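Local coordinates for Lin2891 protein (Listeria innocua, PDB 3DB0) that is a putative pyridoxamine 5'-phosphate oxidase, probably an FMN-binding oxidoreductase, at residues Thr46-Gly49 against Lys50-Lys54. Numbering follows the deposited sequence.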
# COMPACT_ATOMS: atom_id res chain seq x y z
N THR B 46 14.08 -4.61 3.70
CA THR B 46 13.05 -5.37 3.04
C THR B 46 13.13 -6.84 3.55
O THR B 46 14.24 -7.43 3.66
CB THR B 46 13.17 -5.22 1.48
OG1 THR B 46 12.04 -5.80 0.86
CG2 THR B 46 14.43 -5.89 0.96
N PRO B 47 11.95 -7.45 3.81
CA PRO B 47 11.85 -8.83 4.30
C PRO B 47 12.21 -9.86 3.28
O PRO B 47 12.06 -9.66 2.07
CB PRO B 47 10.37 -8.97 4.74
CG PRO B 47 9.66 -7.85 4.09
CD PRO B 47 10.63 -6.82 3.63
N SER B 48 12.73 -10.97 3.76
CA SER B 48 13.06 -12.07 2.85
C SER B 48 13.12 -13.39 3.62
O SER B 48 12.89 -13.42 4.82
CB SER B 48 14.35 -11.75 2.12
OG SER B 48 14.60 -12.69 1.10
N GLY B 49 13.37 -14.49 2.92
CA GLY B 49 13.53 -15.80 3.53
C GLY B 49 14.96 -16.23 3.30
O GLY B 49 15.58 -15.85 2.30
N LYS B 50 15.50 -17.03 4.22
CA LYS B 50 16.89 -17.49 4.14
C LYS B 50 17.24 -18.19 2.85
O LYS B 50 18.39 -18.14 2.38
CB LYS B 50 17.24 -18.51 5.23
CG LYS B 50 17.46 -17.96 6.60
CD LYS B 50 17.73 -19.08 7.58
CE LYS B 50 17.54 -18.55 8.98
NZ LYS B 50 17.71 -19.62 9.98
N GLU B 51 16.26 -18.91 2.33
CA GLU B 51 16.44 -19.70 1.11
C GLU B 51 15.94 -19.07 -0.16
O GLU B 51 16.00 -19.70 -1.20
CB GLU B 51 15.79 -21.09 1.25
CG GLU B 51 16.64 -22.12 1.99
CD GLU B 51 17.03 -21.72 3.44
OE1 GLU B 51 16.13 -21.55 4.28
OE2 GLU B 51 18.25 -21.64 3.72
N LEU B 52 15.43 -17.84 -0.11
CA LEU B 52 14.92 -17.22 -1.32
C LEU B 52 16.05 -16.78 -2.22
O LEU B 52 17.09 -16.45 -1.73
CB LEU B 52 14.05 -16.03 -0.99
CG LEU B 52 12.73 -16.44 -0.31
CD1 LEU B 52 11.75 -15.28 -0.25
CD2 LEU B 52 12.13 -17.60 -1.06
N PRO B 53 15.85 -16.82 -3.54
CA PRO B 53 16.84 -16.37 -4.49
C PRO B 53 17.34 -14.93 -4.22
O PRO B 53 18.52 -14.70 -4.32
CB PRO B 53 16.11 -16.45 -5.84
CG PRO B 53 15.12 -17.57 -5.65
CD PRO B 53 14.76 -17.59 -4.18
N LYS B 54 16.47 -13.99 -3.87
CA LYS B 54 16.94 -12.61 -3.68
C LYS B 54 17.90 -12.51 -2.51
O LYS B 54 18.83 -11.73 -2.54
CB LYS B 54 15.81 -11.60 -3.53
CG LYS B 54 14.95 -11.77 -2.30
CD LYS B 54 13.87 -10.70 -2.25
CE LYS B 54 13.00 -10.89 -1.03
NZ LYS B 54 11.64 -10.30 -1.17
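Lys54 reaches back from the first turn of its helix to lie against Ser48 and Pro47 at the end of the strand that precedes it, a compact example of a long side chain bridging a strand-to-helix turn. Lys54 CE sits 3.2 Å from Ser48 OG, and Lys54 NZ makes a weak hydrogen bond of 3.3 Å to Pro47 O. CG is wedged between the backbone N and the carbonyl carbon (chi1 65°); from there the chain runs extended, carrying its methylenes past the serine hydroxyl to the strand backbone. The turn itself is closed by Leu52 N, which binds Gly49 O at 3.1 Å in a nearly straight bond (164°), the donor standing well above the carbonyl plane. Leu52 CD1 lies 3.6 Å from Gly49 N, an amide buried here without a hydrogen-bond partner.

Further out, Thr55 OG1 hydrogen-bonds to both Ser48 OG and Gly49 O, tying the start of the helix to the strand end. The stronger partner of Lys54 NZ is Asp103 O of the second subunit, and Trp104 of the same second subunit packs on Pro47, so the bend forms part of the subunit interface. At the bend, a type I beta turn from Gly49 to Leu52, with Leu52 at the N-cap position, leads from strand 43-49 of the six-stranded antiparallel barrel into helix 53-60, within a fold consistent with the FMN-binding split barrel of pyridoxamine 5'-phosphate oxidases.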